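Local atomic coordinates of Galactose/lactose metabolism regulatory protein GAL80 (Saccharomyces cerevisiae, PDB entry 3BTV), a protein that represses transcription of the galactose and lactose metabolism genes by binding the activator GAL4 when no inducing sugar is present. Residues 53-58 against 65-70; 80-85 against 110-115; 126-131 against 136-141; 189-194 against 250-255; 376-381 against 400-405. The protein carries 1 engineered substitution. All coordinates share one frame; numbering follows the deposited sequence.

From the N terminus, contact 1 closes a short loop between strand 50-56 and helix 60-69. Contact 2 follows and spans a longer loop, joining helix 81-86 to the end of helix 102-112. Contact 3 closes the tight connection from strand 121-125 into helix 132-143. These three lie in the Rossmann-fold region, and contact 2 touches both of the others. Contact 4 lies in the C-terminal family region and joins edge strand 191-193 of a small outlying sheet to the short strand 252-253, which leads into 255-258. Contact 5 links the end of helix 363-380 to the approach to helix 405-424, and L405 packs on contact 3. All five loops follow in series. None nests or crosses.

Contact 1: residues 53-58 against 65-70; sequences TALYSP and ATIQRL
L55 on strand 50-56 and I67 on helix 60-69 bring the two backbones closest, with their CA atoms 8.0 Å apart. No hydrogen bond joins the two segments. The helix keeps its own backbone bonds, such as L70 N to T66 O at 2.9 Å.

The contact is apolar and centres on one methyl group. CD2 of L55 reaches CG1 of I67 at 3.5 Å. The same methyl lies 3.9 Å from CG2 of T66. The L55 and I67 side chains run antiparallel alongside one another, while T66 stands roughly perpendicular to L55. In T66 the methyl CG2 stands opposite the backbone N, and this places it beside L55. The methyl serves this contact while the hydroxyl is bonded elsewhere: OG1 hydrogen-bonds to T62 O and to A30 N.

Strand 50-56, helix 60-69 and strand 76-78 form a beta-alpha-beta unit of the Rossmann fold, and this contact packs the helix on its preceding strand. L55 shares a backbone hydrogen bond with F78 and touches F25 of strand 21-26. I67 rests on A77. The CB of A54 points away from helix 60-69, and its side chain meets F84 of helix 81-86, so helices cover both faces of the strand.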
# COMPACT_ATOMS: atom_id res chain seq x y z
N THR B 53 21.07 -30.59 28.66
CA THR B 53 22.12 -31.52 29.03
C THR B 53 23.48 -31.13 28.46
O THR B 53 24.51 -31.68 28.85
CB THR B 53 21.79 -32.95 28.57
OG1 THR B 53 21.81 -33.01 27.14
CG2 THR B 53 20.42 -33.38 29.08
N ALA B 54 23.47 -30.18 27.54
CA ALA B 54 24.71 -29.74 26.90
C ALA B 54 24.68 -28.25 26.60
O ALA B 54 23.61 -27.66 26.47
CB ALA B 54 24.96 -30.53 25.63
N LEU B 55 25.86 -27.65 26.48
CA LEU B 55 25.96 -26.21 26.26
C LEU B 55 27.30 -25.93 25.62
O LEU B 55 28.31 -26.52 26.01
CB LEU B 55 25.86 -25.48 27.59
CG LEU B 55 25.03 -24.21 27.69
CD1 LEU B 55 23.57 -24.54 27.52
CD2 LEU B 55 25.27 -23.51 29.02
N TYR B 56 27.34 -25.04 24.63
CA TYR B 56 28.62 -24.70 24.01
C TYR B 56 28.75 -23.25 23.59
O TYR B 56 27.79 -22.63 23.14
CB TYR B 56 28.92 -25.59 22.80
CG TYR B 56 30.04 -25.06 21.95
CD1 TYR B 56 31.38 -25.29 22.28
CD2 TYR B 56 29.78 -24.30 20.81
CE1 TYR B 56 32.41 -24.80 21.50
CE2 TYR B 56 30.81 -23.80 20.03
CZ TYR B 56 32.12 -24.05 20.38
OH TYR B 56 33.14 -23.56 19.60
N SER B 57 29.96 -22.72 23.73
CA SER B 57 30.31 -21.42 23.17
C SER B 57 31.83 -21.34 23.08
O SER B 57 32.54 -22.12 23.73
CB SER B 57 29.75 -20.28 24.03
OG SER B 57 30.34 -20.26 25.32
N PRO B 58 32.35 -20.42 22.26
CA PRO B 58 33.80 -20.26 22.13
C PRO B 58 34.44 -20.12 23.50
O PRO B 58 35.27 -20.96 23.87
CB PRO B 58 33.93 -18.95 21.34
CG PRO B 58 32.67 -18.86 20.55
CD PRO B 58 31.60 -19.45 21.43
N ALA B 65 29.96 -20.82 33.47
CA ALA B 65 29.32 -19.78 34.26
C ALA B 65 27.80 -19.94 34.23
O ALA B 65 27.15 -19.96 35.28
CB ALA B 65 29.72 -18.41 33.74
N THR B 66 27.25 -20.05 33.03
CA THR B 66 25.80 -20.15 32.82
C THR B 66 25.21 -21.40 33.46
O THR B 66 24.14 -21.36 34.08
CB THR B 66 25.44 -20.15 31.32
OG1 THR B 66 25.78 -18.88 30.74
CG2 THR B 66 23.95 -20.43 31.11
N ILE B 67 25.91 -22.52 33.29
CA ILE B 67 25.43 -23.79 33.83
C ILE B 67 25.34 -23.68 35.34
O ILE B 67 24.52 -24.33 35.98
CB ILE B 67 26.37 -24.96 33.45
CG1 ILE B 67 26.52 -25.04 31.93
CG2 ILE B 67 25.83 -26.27 33.99
CD1 ILE B 67 27.42 -26.17 31.46
N GLN B 68 26.19 -22.83 35.90
CA GLN B 68 26.21 -22.63 37.34
C GLN B 68 25.18 -21.58 37.73
O GLN B 68 24.33 -21.82 38.59
CB GLN B 68 27.60 -22.19 37.79
CG GLN B 68 27.86 -22.35 39.27
CD GLN B 68 29.33 -22.26 39.61
OE1 GLN B 68 30.16 -21.96 38.74
NE2 GLN B 68 29.67 -22.51 40.86
N ARG B 69 25.25 -20.42 37.09
CA ARG B 69 24.37 -19.30 37.40
C ARG B 69 22.90 -19.65 37.23
O ARG B 69 22.02 -18.97 37.76
CB ARG B 69 24.74 -18.09 36.55
CG ARG B 69 23.82 -16.89 36.73
CD ARG B 69 24.41 -15.65 36.08
NE ARG B 69 23.48 -14.53 36.13
CZ ARG B 69 23.79 -13.29 35.75
NH1 ARG B 69 25.01 -13.01 35.32
NH2 ARG B 69 22.88 -12.32 35.82
N LEU B 70 22.62 -20.73 36.50
CA LEU B 70 21.25 -21.15 36.27
C LEU B 70 20.90 -22.46 36.96
O LEU B 70 19.74 -22.89 36.94
CB LEU B 70 20.97 -21.27 34.76
CG LEU B 70 20.91 -19.95 33.99
CD1 LEU B 70 20.60 -20.21 32.53
CD2 LEU B 70 19.88 -19.02 34.62

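Contact 2: residues 80-85 against 110-115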
# COMPACT_ATOMS: atom_id res chain seq x y z
N THR B 80 34.79 -28.00 22.58
CA THR B 80 34.83 -27.78 21.15
C THR B 80 33.45 -27.99 20.54
O THR B 80 32.59 -28.64 21.14
CB THR B 80 35.80 -28.75 20.46
OG1 THR B 80 35.33 -30.09 20.62
CG2 THR B 80 37.18 -28.63 21.07
N LEU B 81 33.23 -27.44 19.36
CA LEU B 81 31.99 -27.68 18.64
C LEU B 81 31.90 -29.16 18.32
O LEU B 81 30.82 -29.76 18.35
CB LEU B 81 31.93 -26.85 17.36
CG LEU B 81 30.62 -26.88 16.57
CD1 LEU B 81 29.46 -26.38 17.43
CD2 LEU B 81 30.73 -26.07 15.28
N GLU B 82 33.05 -29.76 18.04
CA GLU B 82 33.12 -31.18 17.70
C GLU B 82 32.63 -32.07 18.83
O GLU B 82 31.78 -32.93 18.62
CB GLU B 82 34.55 -31.56 17.32
CG GLU B 82 34.76 -33.05 17.19
CD GLU B 82 36.09 -33.39 16.56
OE1 GLU B 82 36.70 -32.48 15.96
OE2 GLU B 82 36.51 -34.56 16.65
N SER B 83 33.17 -31.87 20.02
CA SER B 83 32.73 -32.61 21.19
C SER B 83 31.23 -32.39 21.41
O SER B 83 30.47 -33.34 21.55
CB SER B 83 33.52 -32.18 22.43
OG SER B 83 33.50 -30.77 22.58
N PHE B 84 30.82 -31.12 21.43
CA PHE B 84 29.41 -30.77 21.58
C PHE B 84 28.52 -31.56 20.62
O PHE B 84 27.59 -32.25 21.04
CB PHE B 84 29.21 -29.26 21.38
CG PHE B 84 27.78 -28.79 21.52
CD1 PHE B 84 27.24 -28.53 22.77
CD2 PHE B 84 26.99 -28.60 20.40
CE1 PHE B 84 25.93 -28.10 22.91
CE2 PHE B 84 25.67 -28.15 20.52
CZ PHE B 84 25.14 -27.90 21.78
N ALA B 85 28.82 -31.46 19.32
CA ALA B 85 27.98 -32.06 18.28
C ALA B 85 28.02 -33.58 18.28
O ALA B 85 27.05 -34.23 17.87
CB ALA B 85 28.37 -31.52 16.91
N LEU B 110 26.52 -30.18 11.89
CA LEU B 110 25.74 -31.25 11.30
C LEU B 110 26.64 -32.43 10.94
O LEU B 110 26.24 -33.59 11.03
CB LEU B 110 25.01 -30.77 10.05
CG LEU B 110 23.65 -30.11 10.29
CD1 LEU B 110 23.15 -29.47 9.02
CD2 LEU B 110 22.65 -31.15 10.80
N GLU B 111 27.87 -32.13 10.54
CA GLU B 111 28.81 -33.18 10.18
C GLU B 111 29.24 -33.98 11.40
O GLU B 111 29.19 -35.21 11.39
CB GLU B 111 30.02 -32.61 9.44
CG GLU B 111 30.90 -33.68 8.80
CD GLU B 111 30.19 -34.44 7.69
OE1 GLU B 111 29.04 -34.08 7.37
OE2 GLU B 111 30.78 -35.40 7.15
N PHE B 112 29.67 -33.29 12.46
CA PHE B 112 30.05 -33.97 13.70
C PHE B 112 28.83 -34.65 14.31
O PHE B 112 28.94 -35.65 15.03
CB PHE B 112 30.63 -32.97 14.72
CG PHE B 112 31.88 -32.27 14.25
CD1 PHE B 112 31.89 -30.90 14.06
CD2 PHE B 112 33.04 -32.99 14.02
CE1 PHE B 112 33.04 -30.25 13.64
CE2 PHE B 112 34.20 -32.35 13.59
CZ PHE B 112 34.20 -30.98 13.41
N SER B 113 27.66 -34.09 14.02
CA SER B 113 26.39 -34.61 14.51
C SER B 113 26.23 -36.10 14.24
O SER B 113 25.46 -36.79 14.92
CB SER B 113 25.23 -33.87 13.83
OG SER B 113 24.07 -34.67 13.80
N LYS B 114 26.96 -36.60 13.25
CA LYS B 114 26.80 -37.98 12.81
C LYS B 114 27.21 -38.97 13.89
O LYS B 114 26.81 -40.13 13.85
CB LYS B 114 27.53 -38.21 11.49
CG LYS B 114 27.02 -37.30 10.37
CD LYS B 114 27.56 -37.68 9.00
CE LYS B 114 26.85 -36.87 7.91
NZ LYS B 114 27.38 -37.17 6.55
N ASN B 115 27.99 -38.50 14.87
CA ASN B 115 28.43 -39.33 15.98
C ASN B 115 27.40 -39.40 17.11
O ASN B 115 27.64 -40.02 18.15
CB ASN B 115 29.77 -38.82 16.54
CG ASN B 115 30.84 -38.70 15.47
OD1 ASN B 115 31.84 -38.01 15.67
ND2 ASN B 115 30.62 -39.36 14.34
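F112 lays its ring against the side chain of E82. CB of E82 sits over the ring centre, 3.8 Å from the centroid and 10° off the ring normal. This is a CH-pi contact. CG of E82 follows, 3.6 Å from F112 CD2. OE1 then reaches 3.4 Å from F112 CE2. CB thus lies over the face, and the extended chain carries CG and the carboxylate on toward CD2 and CE2. The carboxylate plane is turned only 14° from the ring plane.

A85 makes the second part of the contact. Its CB lies 3.5 Å from F112 CB. Its carbonyl O meets S113 CA at 3.4 Å, with a nearly straight angle of 163° at the hydrogen. The A85 and S113 CA atoms are only 4.8 Å apart, a close approach that the small A85 side chain allows. S113 OG turns elsewhere and hydrogen-bonds to R145 NE. Nearby, N115 OD1 hydrogen-bonds to S86 OG and links the ends of the two helices. L81 and A85 also pack on L109 of helix 102-112.

No conventional hydrogen bond or salt bridge crosses the two segments. E82 and A85 together cover F112. The contact is held by dispersion and weak C-H contacts. No charge is paired across it, and the E82 carboxylate lies nearly parallel to the ring.

Contact 3: residues 126-131 against 136-141; sequences WALACS and ESIYKA
I138 makes every apolar contact from helix 132-143 to the loop 126-131. Its two branches have separate partners. CG2 meets CD1 of L128 at 3.9 Å. CD1 meets CB of A129 at 3.8 Å. The L128 and I138 side chains lie side by side and point in opposing directions. CG1 of I138 stands opposite the carbonyl carbon, chi1 -66°, and carries CD1 toward the loop.

One contact involves the main chain. I138 CD1 lies 3.9 Å from L128 O, which is a van der Waals approach. That oxygen has its polar partner in H102 ND1.

The polar interactions lie around this core. S131 is the N-cap of helix 132-143. Its OG hydrogen-bonds to Q134 N, and Q134 OE1 in turn binds C130 N.

The loop also carries a cis peptide bond. W126-A127 probably occupies the place of the K-P pair in the E-K-P motif of Gfo/Idh/MocA relatives. The bond before A127 is cis although A127 is not a proline.

The loop follows strand 121-125 and leads straight into helix 132-143, so I138 packs the second turn of the helix against the loop that leads into it. Helix 102-112 flanks it, with M107 against I138. Helix 405-424 also borders the loop, where H412 touches L128.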
# COMPACT_ATOMS: atom_id res chain seq x y z
N TRP B 126 15.17 -17.77 12.83
CA TRP B 126 15.08 -17.01 11.59
C TRP B 126 15.91 -15.74 11.79
O TRP B 126 15.85 -15.14 12.85
CB TRP B 126 13.62 -16.64 11.29
CG TRP B 126 13.49 -15.81 10.05
CD1 TRP B 126 13.31 -14.46 10.00
CD2 TRP B 126 13.56 -16.26 8.69
NE1 TRP B 126 13.27 -14.04 8.70
CE2 TRP B 126 13.43 -15.13 7.87
CE3 TRP B 126 13.74 -17.51 8.10
CZ2 TRP B 126 13.45 -15.21 6.48
CZ3 TRP B 126 13.76 -17.59 6.71
CH2 TRP B 126 13.62 -16.44 5.92
N ALA B 127 16.70 -15.35 10.79
CA ALA B 127 16.76 -15.99 9.49
C ALA B 127 17.69 -17.19 9.48
O ALA B 127 18.65 -17.26 10.26
CB ALA B 127 17.20 -14.98 8.42
N LEU B 128 17.42 -18.14 8.59
CA LEU B 128 18.21 -19.36 8.52
C LEU B 128 19.66 -19.04 8.15
O LEU B 128 20.59 -19.55 8.77
CB LEU B 128 17.61 -20.35 7.52
CG LEU B 128 18.39 -21.66 7.37
CD1 LEU B 128 18.64 -22.31 8.74
CD2 LEU B 128 17.66 -22.62 6.44
N ALA B 129 19.85 -18.18 7.16
CA ALA B 129 21.19 -17.83 6.72
C ALA B 129 21.24 -16.42 6.12
O ALA B 129 20.23 -15.70 6.12
CB ALA B 129 21.71 -18.85 5.73
N CYS B 130 22.41 -16.04 5.62
CA CYS B 130 22.62 -14.71 5.04
C CYS B 130 22.27 -14.61 3.56
O CYS B 130 22.26 -13.52 3.00
CB CYS B 130 24.08 -14.29 5.23
SG CYS B 130 24.52 -14.12 6.95
N SER B 131 22.03 -15.75 2.93
CA SER B 131 21.68 -15.78 1.51
C SER B 131 20.90 -17.05 1.20
O SER B 131 20.97 -18.02 1.95
CB SER B 131 22.93 -15.74 0.65
OG SER B 131 23.69 -16.94 0.82
N GLU B 136 20.00 -22.91 1.22
CA GLU B 136 19.91 -24.18 0.50
C GLU B 136 20.97 -25.19 0.93
O GLU B 136 20.68 -26.38 1.08
CB GLU B 136 19.92 -23.96 -1.01
CG GLU B 136 18.53 -23.65 -1.53
CD GLU B 136 18.51 -23.00 -2.89
OE1 GLU B 136 19.61 -22.78 -3.46
OE2 GLU B 136 17.40 -22.71 -3.39
N SER B 137 22.19 -24.72 1.16
CA SER B 137 23.25 -25.62 1.64
C SER B 137 22.90 -26.20 2.99
O SER B 137 23.10 -27.39 3.23
CB SER B 137 24.59 -24.90 1.74
OG SER B 137 25.12 -24.62 0.46
N ILE B 138 22.41 -25.34 3.87
CA ILE B 138 22.05 -25.76 5.21
C ILE B 138 20.88 -26.74 5.15
O ILE B 138 20.90 -27.77 5.84
CB ILE B 138 21.66 -24.56 6.10
CG1 ILE B 138 22.88 -23.66 6.33
CG2 ILE B 138 21.11 -25.05 7.44
CD1 ILE B 138 22.57 -22.34 7.00
N TYR B 139 19.88 -26.43 4.34
CA TYR B 139 18.74 -27.33 4.22
C TYR B 139 19.22 -28.68 3.75
O TYR B 139 18.96 -29.71 4.37
CB TYR B 139 17.65 -26.81 3.27
CG TYR B 139 16.48 -27.77 3.25
CD1 TYR B 139 15.55 -27.79 4.29
CD2 TYR B 139 16.33 -28.70 2.23
CE1 TYR B 139 14.50 -28.69 4.30
CE2 TYR B 139 15.28 -29.60 2.22
CZ TYR B 139 14.37 -29.60 3.26
OH TYR B 139 13.32 -30.49 3.27
N LYS B 140 19.96 -28.67 2.64
CA LYS B 140 20.51 -29.90 2.08
C LYS B 140 21.27 -30.71 3.12
O LYS B 140 21.02 -31.90 3.29
CB LYS B 140 21.39 -29.58 0.87
CG LYS B 140 21.70 -30.79 -0.01
CD LYS B 140 22.87 -30.51 -0.96
CE LYS B 140 22.74 -29.14 -1.61
NZ LYS B 140 21.50 -29.00 -2.44
N ALA B 141 22.19 -30.07 3.84
CA ALA B 141 22.95 -30.78 4.87
C ALA B 141 22.06 -31.31 6.00
O ALA B 141 22.28 -32.40 6.52
CB ALA B 141 24.06 -29.89 5.43

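Contact 4: residues 189-194 against 250-255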
# COMPACT_ATOMS: atom_id res chain seq x y z
N GLY B 189 15.79 3.91 10.71
CA GLY B 189 15.35 5.25 10.39
C GLY B 189 16.53 6.21 10.39
O GLY B 189 17.67 5.79 10.19
N TYR B 190 16.27 7.49 10.62
CA TYR B 190 17.32 8.51 10.57
C TYR B 190 18.31 8.45 11.73
O TYR B 190 19.23 9.26 11.82
CB TYR B 190 16.69 9.91 10.52
CG TYR B 190 15.85 10.15 9.30
CD1 TYR B 190 14.47 10.00 9.33
CD2 TYR B 190 16.44 10.54 8.10
CE1 TYR B 190 13.70 10.24 8.20
CE2 TYR B 190 15.69 10.78 6.97
CZ TYR B 190 14.32 10.62 7.02
OH TYR B 190 13.57 10.86 5.89
N GLU B 191 18.14 7.48 12.62
CA GLU B 191 18.98 7.44 13.81
C GLU B 191 19.34 6.03 14.25
O GLU B 191 18.59 5.08 14.03
CB GLU B 191 18.30 8.17 14.98
CG GLU B 191 18.16 9.67 14.80
CD GLU B 191 17.18 10.27 15.80
OE1 GLU B 191 16.51 9.49 16.51
OE2 GLU B 191 17.08 11.51 15.87
N ARG B 192 20.51 5.92 14.87
CA ARG B 192 20.96 4.67 15.46
C ARG B 192 21.56 4.96 16.82
O ARG B 192 22.32 5.90 16.97
CB ARG B 192 22.02 4.01 14.58
CG ARG B 192 22.51 2.67 15.12
CD ARG B 192 23.72 2.21 14.36
NE ARG B 192 23.55 2.36 12.92
CZ ARG B 192 24.55 2.33 12.04
NH1 ARG B 192 25.79 2.14 12.47
NH2 ARG B 192 24.32 2.48 10.75
N PRO B 193 21.19 4.15 17.82
CA PRO B 193 21.83 4.22 19.15
C PRO B 193 23.31 3.86 19.08
O PRO B 193 23.66 2.82 18.52
CB PRO B 193 21.07 3.17 19.96
CG PRO B 193 19.73 3.06 19.28
CD PRO B 193 20.03 3.25 17.81
N VAL B 194 24.17 4.71 19.63
CA VAL B 194 25.61 4.47 19.64
C VAL B 194 25.92 3.06 20.14
O VAL B 194 26.86 2.42 19.67
CB VAL B 194 26.35 5.50 20.50
CG1 VAL B 194 25.80 5.49 21.92
CG2 VAL B 194 27.84 5.23 20.50
N GLY B 250 17.65 9.28 23.94
CA GLY B 250 17.02 9.57 22.67
C GLY B 250 17.65 10.77 21.97
O GLY B 250 17.24 11.15 20.87
N ASN B 251 18.65 11.37 22.61
CA ASN B 251 19.29 12.55 22.05
C ASN B 251 20.43 12.20 21.10
O ASN B 251 21.14 11.22 21.31
CB ASN B 251 19.81 13.44 23.18
CG ASN B 251 18.70 13.90 24.10
OD1 ASN B 251 17.74 14.54 23.67
ND2 ASN B 251 18.82 13.56 25.38
N ARG B 252 20.59 13.00 20.05
CA ARG B 252 21.63 12.76 19.05
C ARG B 252 23.01 13.07 19.61
O ARG B 252 23.15 13.94 20.47
CB ARG B 252 21.36 13.56 17.77
CG ARG B 252 20.03 13.18 17.11
CD ARG B 252 19.90 13.67 15.67
NE ARG B 252 18.66 13.18 15.07
CZ ARG B 252 18.23 13.50 13.85
NH1 ARG B 252 18.94 14.32 13.09
NH2 ARG B 252 17.09 13.00 13.39
N LEU B 253 24.01 12.34 19.13
CA LEU B 253 25.38 12.48 19.64
C LEU B 253 26.24 13.32 18.70
O LEU B 253 27.43 13.54 18.97
CB LEU B 253 26.02 11.11 19.86
CG LEU B 253 25.31 10.16 20.83
CD1 LEU B 253 25.89 8.76 20.73
CD2 LEU B 253 25.40 10.68 22.25
N GLY B 254 25.66 13.79 17.61
CA GLY B 254 26.40 14.56 16.63
C GLY B 254 27.43 13.73 15.88
O GLY B 254 28.52 14.20 15.57
N GLN B 255 27.08 12.48 15.60
CA GLN B 255 27.96 11.60 14.83
C GLN B 255 27.13 10.72 13.89
O GLN B 255 26.17 10.07 14.32
CB GLN B 255 28.84 10.75 15.76
CG GLN B 255 29.84 9.86 15.03
CD GLN B 255 30.61 10.60 13.96
OE1 GLN B 255 30.57 10.25 12.78
NE2 GLN B 255 31.31 11.66 14.37
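R252 reaches along its extended chain to E191. From CB the chain turns to CG, which stands opposite the carbonyl carbon (chi1 -61°). CG and CD each pass 3.6 Å from E191 OE2. NE then meets that oxygen at 2.4 Å. The distance is very short, so its exact value is doubtful, but the pair belongs to a salt bridge. CZ is 3.1 Å from OE2. At the tip, NH2 gives a second, weak bond to OE2 at 2.9 Å, with a bent N-H...O angle of 128°. Both bonds use one carboxylate oxygen, which lies at the guanidinium edge near its plane. The carboxylate itself is turned 85° from the guanidinium plane. CB of Y190 approaches NH2 obliquely at 4.2 Å.

L253 and V194 form a second, apolar contact. L253 CD1 is 3.3 Å from V194 CB and 3.5 Å from V194 CG1, both tighter than usual, so the exact fit at this exposed spot is doubtful. The two side chains meet nearly square-on.

Strand 242-246 is the middle strand of the small sheet 191-193, 242-246, 255-258. R192 and V194 bond to it through their backbones, and L253 bonds to L245. The short strand 252-253 comes just before the corner at G254. E191 and R252 both also touch E244. Beside the contact, Y190 packs on T302 of the second subunit.

Contact 5: residues 376-381 against 400-405; sequences SDFHFN and EGFPTL
F402 turns the edge of its ring toward the face of F378. The pair is an offset edge-to-face contact. The centroids are 5.5 Å apart and the planes meet at 78°. At the F402 edge, near its plane, lies F378 CD2, 3.7 Å from F402 CE1. F402 CZ is 4.0 Å from the same CD2 atom. F402 CE1 comes to the F378 ring obliquely. It also comes within 4.0 Å of F378 CB. F392 joins both rings: it meets F378 edge-to-face and F402 with the planes at about 55°. The three phenylalanines form an aromatic cluster.

The torsions aim the two rings at each other. CG of F378 stands opposite its backbone N, chi1 162°. CG of F402 lies between its backbone N and its carbonyl carbon. No hydrogen bond crosses the two segments. The backbones come closest at F378 and G401, where the CA atoms are 6.4 Å apart.

F402 also packs on I150 of strand 148-152. P403 pairs by its backbone with I151, so the loop runs beside an outermost strand of the Rossmann sheet.

A Schellman motif ends helix 363-380, with N381 as the C-prime residue. T404 is the N-cap of helix 405-424, and its OG1 caps a backbone N in the first turn. The aromatic pair therefore joins a Schellman helix end to the lead-in of an N-capped helix.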
# COMPACT_ATOMS: atom_id res chain seq x y z
N SER B 376 6.98 -30.55 21.87
CA SER B 376 6.83 -31.70 22.75
C SER B 376 5.51 -32.42 22.50
O SER B 376 5.45 -33.64 22.55
CB SER B 376 6.95 -31.29 24.22
OG SER B 376 5.77 -30.67 24.68
N ASP B 377 4.45 -31.66 22.24
CA ASP B 377 3.15 -32.26 21.96
C ASP B 377 3.21 -33.14 20.73
O ASP B 377 2.56 -34.18 20.66
CB ASP B 377 2.10 -31.17 21.77
CG ASP B 377 1.71 -30.52 23.07
OD1 ASP B 377 2.39 -30.78 24.09
OD2 ASP B 377 0.73 -29.75 23.09
N PHE B 378 3.98 -32.72 19.74
CA PHE B 378 4.28 -33.56 18.60
C PHE B 378 5.11 -34.73 19.09
O PHE B 378 4.84 -35.89 18.76
CB PHE B 378 5.07 -32.77 17.55
CG PHE B 378 5.79 -33.64 16.54
CD1 PHE B 378 5.08 -34.35 15.57
CD2 PHE B 378 7.17 -33.71 16.53
CE1 PHE B 378 5.74 -35.13 14.64
CE2 PHE B 378 7.84 -34.49 15.60
CZ PHE B 378 7.12 -35.20 14.65
N HIS B 379 6.11 -34.41 19.89
CA HIS B 379 7.09 -35.39 20.32
C HIS B 379 6.52 -36.45 21.25
O HIS B 379 6.96 -37.59 21.24
CB HIS B 379 8.25 -34.69 21.02
CG HIS B 379 9.26 -35.64 21.58
ND1 HIS B 379 10.13 -36.35 20.79
CD2 HIS B 379 9.53 -36.00 22.86
CE1 HIS B 379 10.90 -37.10 21.56
NE2 HIS B 379 10.56 -36.90 22.82
N PHE B 380 5.55 -36.05 22.07
CA PHE B 380 4.95 -36.95 23.04
C PHE B 380 3.54 -37.33 22.63
O PHE B 380 2.85 -38.07 23.34
CB PHE B 380 4.93 -36.30 24.42
CG PHE B 380 6.29 -36.11 25.03
CD1 PHE B 380 6.73 -34.86 25.39
CD2 PHE B 380 7.12 -37.20 25.25
CE1 PHE B 380 7.98 -34.68 25.95
CE2 PHE B 380 8.37 -37.03 25.81
CZ PHE B 380 8.80 -35.77 26.16
N ASN B 381 3.10 -36.81 21.49
CA ASN B 381 1.78 -37.13 20.97
C ASN B 381 0.70 -36.88 22.03
O ASN B 381 -0.06 -37.78 22.37
CB ASN B 381 1.75 -38.59 20.52
CG ASN B 381 0.72 -38.84 19.43
OD1 ASN B 381 -0.21 -38.05 19.26
ND2 ASN B 381 0.90 -39.93 18.70
N GLU B 400 -1.31 -27.76 12.68
CA GLU B 400 -0.51 -28.74 13.41
C GLU B 400 0.98 -28.57 13.25
O GLU B 400 1.46 -28.02 12.25
CB GLU B 400 -0.85 -30.15 12.91
CG GLU B 400 -2.08 -30.75 13.53
CD GLU B 400 -3.15 -29.71 13.76
OE1 GLU B 400 -3.56 -29.54 14.93
OE2 GLU B 400 -3.56 -29.05 12.78
N GLY B 401 1.72 -29.08 14.22
CA GLY B 401 3.15 -29.16 14.13
C GLY B 401 3.79 -27.82 14.38
O GLY B 401 3.40 -27.08 15.28
N PHE B 402 4.77 -27.50 13.56
CA PHE B 402 5.59 -26.32 13.74
C PHE B 402 6.38 -26.17 12.46
O PHE B 402 6.61 -27.16 11.76
CB PHE B 402 6.54 -26.53 14.91
CG PHE B 402 7.23 -27.86 14.89
CD1 PHE B 402 6.78 -28.92 15.66
CD2 PHE B 402 8.34 -28.07 14.07
CE1 PHE B 402 7.42 -30.14 15.63
CE2 PHE B 402 8.98 -29.29 14.03
CZ PHE B 402 8.52 -30.33 14.82
N PRO B 403 6.81 -24.94 12.15
CA PRO B 403 7.52 -24.68 10.89
C PRO B 403 8.91 -25.27 10.95
O PRO B 403 9.55 -25.30 12.00
CB PRO B 403 7.61 -23.15 10.84
CG PRO B 403 7.15 -22.65 12.16
CD PRO B 403 6.87 -23.79 13.06
N THR B 404 9.39 -25.72 9.79
CA THR B 404 10.66 -26.40 9.70
C THR B 404 11.61 -25.59 8.82
O THR B 404 11.25 -24.54 8.31
CB THR B 404 10.48 -27.76 9.02
OG1 THR B 404 10.19 -27.56 7.63
CG2 THR B 404 9.33 -28.51 9.66
N LEU B 405 12.81 -26.12 8.63
CA LEU B 405 13.77 -25.48 7.74
C LEU B 405 13.26 -25.39 6.29
O LEU B 405 13.72 -24.54 5.52
CB LEU B 405 15.12 -26.20 7.81
CG LEU B 405 16.18 -25.56 8.71
CD1 LEU B 405 15.58 -24.94 9.97
CD2 LEU B 405 17.26 -26.58 9.07